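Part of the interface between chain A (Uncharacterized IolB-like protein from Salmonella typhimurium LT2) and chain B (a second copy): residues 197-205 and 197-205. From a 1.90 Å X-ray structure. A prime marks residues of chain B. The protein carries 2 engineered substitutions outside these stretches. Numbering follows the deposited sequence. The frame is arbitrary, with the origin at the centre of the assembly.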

# COMPACT_ATOMS: atom_id res chain seq x y z
N GLY A 197 8.05 24.56 9.03
CA GLY A 197 8.86 23.39 9.30
C GLY A 197 8.15 22.07 9.44
O GLY A 197 6.92 21.98 9.40
N PHE A 198 8.97 21.04 9.60
CA PHE A 198 8.49 19.70 9.87
C PHE A 198 9.50 18.95 10.75
O PHE A 198 10.61 19.42 10.97
CB PHE A 198 8.22 18.92 8.55
CG PHE A 198 9.45 18.59 7.76
CD1 PHE A 198 9.92 19.46 6.78
CD2 PHE A 198 10.12 17.38 7.94
CE1 PHE A 198 11.06 19.14 6.00
CE2 PHE A 198 11.29 17.07 7.19
CZ PHE A 198 11.74 17.94 6.21
N CYS A 199 9.04 17.82 11.28
CA CYS A 199 9.86 16.87 11.98
C CYS A 199 9.52 15.51 11.37
O CYS A 199 8.58 15.38 10.57
CB CYS A 199 9.62 16.87 13.50
SG CYS A 199 8.07 16.22 14.05
N LEU A 200 10.33 14.52 11.73
CA LEU A 200 10.11 13.13 11.33
C LEU A 200 9.82 12.31 12.60
O LEU A 200 10.65 12.23 13.54
CB LEU A 200 11.32 12.59 10.58
CG LEU A 200 11.71 13.38 9.30
CD1 LEU A 200 13.00 12.85 8.67
CD2 LEU A 200 10.56 13.38 8.27
N GLN A 201 8.63 11.75 12.65
CA GLN A 201 8.21 10.92 13.80
C GLN A 201 8.03 9.48 13.29
O GLN A 201 7.45 9.26 12.24
CB GLN A 201 6.94 11.44 14.47
CG GLN A 201 6.54 10.61 15.69
CD GLN A 201 5.58 11.28 16.66
OE1 GLN A 201 4.88 12.24 16.33
NE2 GLN A 201 5.53 10.75 17.86
N ARG A 202 8.60 8.51 14.01
CA ARG A 202 8.53 7.12 13.62
C ARG A 202 7.79 6.34 14.71
O ARG A 202 8.14 6.43 15.88
CB ARG A 202 9.94 6.56 13.41
CG ARG A 202 10.00 5.13 13.00
CD ARG A 202 11.36 4.55 13.23
NE ARG A 202 11.43 3.16 12.86
CZ ARG A 202 12.41 2.35 13.21
NH1 ARG A 202 13.37 2.75 14.05
NH2 ARG A 202 12.38 1.10 12.79
N VAL A 203 6.75 5.61 14.32
CA VAL A 203 6.00 4.72 15.19
C VAL A 203 6.28 3.27 14.77
O VAL A 203 6.01 2.85 13.66
CB VAL A 203 4.47 5.07 15.23
CG1 VAL A 203 3.73 4.06 16.12
CG2 VAL A 203 4.26 6.51 15.74
N TYR A 204 6.86 2.50 15.68
CA TYR A 204 7.29 1.15 15.36
C TYR A 204 7.32 0.17 16.54
O TYR A 204 7.58 0.56 17.68
CB TYR A 204 8.69 1.20 14.68
CG TYR A 204 9.86 1.64 15.60
CD1 TYR A 204 10.05 2.98 15.93
CD2 TYR A 204 10.75 0.70 16.13
CE1 TYR A 204 11.12 3.38 16.76
CE2 TYR A 204 11.80 1.09 16.92
CZ TYR A 204 11.98 2.46 17.22
OH TYR A 204 13.04 2.87 18.02
N THR A 205 7.10 -1.09 16.23
CA THR A 205 7.17 -2.16 17.19
C THR A 205 8.53 -2.88 17.09
O THR A 205 9.26 -2.77 16.10
CB THR A 205 6.01 -3.18 16.97
OG1 THR A 205 6.05 -3.67 15.62
CG2 THR A 205 4.66 -2.55 17.23
N GLY B 197 22.40 1.83 15.71
CA GLY B 197 21.61 3.03 15.45
C GLY B 197 20.85 3.09 14.15
O GLY B 197 20.95 2.22 13.31
N PHE B 198 20.10 4.18 14.01
CA PHE B 198 19.37 4.46 12.80
C PHE B 198 19.25 5.98 12.65
O PHE B 198 19.58 6.74 13.58
CB PHE B 198 17.98 3.74 12.77
CG PHE B 198 16.99 4.27 13.75
CD1 PHE B 198 16.14 5.32 13.40
CD2 PHE B 198 16.89 3.73 15.02
CE1 PHE B 198 15.24 5.82 14.32
CE2 PHE B 198 15.97 4.22 15.94
CZ PHE B 198 15.16 5.29 15.58
N CYS B 199 18.88 6.39 11.44
CA CYS B 199 18.54 7.75 11.12
C CYS B 199 17.20 7.67 10.39
O CYS B 199 16.74 6.59 10.02
CB CYS B 199 19.60 8.46 10.26
SG CYS B 199 19.75 7.86 8.58
N LEU B 200 16.60 8.83 10.16
CA LEU B 200 15.37 8.94 9.41
C LEU B 200 15.66 9.76 8.13
O LEU B 200 16.07 10.90 8.24
CB LEU B 200 14.26 9.55 10.25
CG LEU B 200 13.90 8.75 11.51
CD1 LEU B 200 12.86 9.49 12.33
CD2 LEU B 200 13.39 7.33 11.17
N GLN B 201 15.49 9.15 6.97
CA GLN B 201 15.72 9.83 5.68
C GLN B 201 14.38 9.96 4.96
O GLN B 201 13.59 9.02 4.90
CB GLN B 201 16.80 9.13 4.82
CG GLN B 201 17.06 9.89 3.51
CD GLN B 201 18.36 9.54 2.84
OE1 GLN B 201 18.93 8.50 3.11
NE2 GLN B 201 18.81 10.41 1.92
N ARG B 202 14.11 11.16 4.45
CA ARG B 202 12.87 11.40 3.75
C ARG B 202 13.15 11.79 2.31
O ARG B 202 13.91 12.71 2.08
CB ARG B 202 12.10 12.52 4.45
CG ARG B 202 10.75 12.79 3.87
CD ARG B 202 10.30 14.17 4.30
NE ARG B 202 9.03 14.52 3.74
CZ ARG B 202 8.50 15.74 3.80
NH1 ARG B 202 9.15 16.72 4.40
NH2 ARG B 202 7.33 15.97 3.25
N VAL B 203 12.52 11.10 1.35
CA VAL B 203 12.64 11.39 -0.09
C VAL B 203 11.25 11.90 -0.51
O VAL B 203 10.25 11.18 -0.40
CB VAL B 203 13.13 10.20 -0.93
CG1 VAL B 203 13.21 10.59 -2.44
CG2 VAL B 203 14.53 9.67 -0.40
N TYR B 204 11.19 13.15 -0.97
CA TYR B 204 9.90 13.79 -1.32
C TYR B 204 9.99 14.84 -2.41
O TYR B 204 10.99 15.53 -2.57
CB TYR B 204 9.23 14.41 -0.07
CG TYR B 204 9.95 15.58 0.56
CD1 TYR B 204 11.12 15.38 1.32
CD2 TYR B 204 9.49 16.87 0.40
CE1 TYR B 204 11.80 16.46 1.90
CE2 TYR B 204 10.15 17.95 1.01
CZ TYR B 204 11.32 17.72 1.73
OH TYR B 204 11.99 18.77 2.32
N THR B 205 8.89 14.99 -3.14
CA THR B 205 8.79 16.00 -4.18
C THR B 205 7.99 17.18 -3.63
O THR B 205 7.28 17.05 -2.60
CB THR B 205 8.13 15.44 -5.47
OG1 THR B 205 6.87 14.85 -5.14
CG2 THR B 205 9.01 14.40 -6.12

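The same segment from two copies of the protein meets itself here. In each chain the stretch is an extended strand that runs through Tyr204; Gly197 and Thr205 lie in loop. The two strand axes come within 8.5 Å of each other. Their N-to-C directions differ by 121°, so the strands cross obliquely and are far from lying side by side. The crossing centres on Leu200, whose CA lies 7.0 Å from the CA of Leu200′. No hydrogen bond passes between the stretches, so they do not join into one sheet. The contact between them is made mainly by side chains, and together they bury 426 Å².

The alternation of a strand decides which residues take part. Phe198, Leu200, Arg202 and Tyr204 have CA-to-CB bonds directed toward the partner, as do their counterparts in chain B. The CA-to-CB bonds of Gln201 and Gln201′ point away, and their amide groups are hydrogen-bonded elsewhere in the structure. Cys199 and Val203 are out of reach of the other stretch in both copies. The contacts come in nearly equal pairs, as expected when two copies meet through the same residues.

Leu200 and Leu200′ fill the middle and give up more area than any other residue of their stretches. Both have the m, t rotamer. Leu200 CD1 lies 3.9 Å from Leu200′ CB, and the same CD1 is 3.7 Å from Leu200′ O. The first is an apolar contact at ordinary van der Waals distance. The second brings a methyl group against a backbone carbonyl oxygen. Each leucine also packs on the aliphatic part of the opposing arginine. Leu200 CD2 is 4.1 Å from Arg202′ CD, and Arg202 CD is 4.0 Å from Leu200′ CD2.

Beyond the leucines, the arginines reach the phenylalanines. Arg202 and Arg202′ have chi1 to chi3 all t, so the extended chain carries each guanidinium out to the partner's Phe198 ring. Arg202′ CZ is 4.6 Å from the centroid of the Phe198 ring and 9° off the ring normal. Arg202 CZ stands in the same position over the Phe198′ ring, also at 4.6 Å from its centroid. Both are cation-pi interactions: the positive charge sits over the electron-rich face of the ring. The closest approaches are Phe198 CZ to Arg202′ NH1 at 3.4 Å and Arg202 NH1 to Phe198′ CZ at 3.5 Å. The phenylalanine meets the guanidinium at its edge, near its plane, so the two flat groups are not stacked. The guanidinium nitrogens are hydrogen-bonded elsewhere in the structure; the contact with the ring is separate from those bonds.

The tyrosines add a smaller contact to the same phenylalanines. Phe198 CE1 is 3.8 Å from Tyr204′ OH, and Tyr204 OH is 3.8 Å from Phe198′ CE2. These are van der Waals approaches to a ring carbon. Each hydroxyl has its hydrogen bonding met elsewhere in the structure. Each phenylalanine thus meets both an arginine and a tyrosine of the other chain.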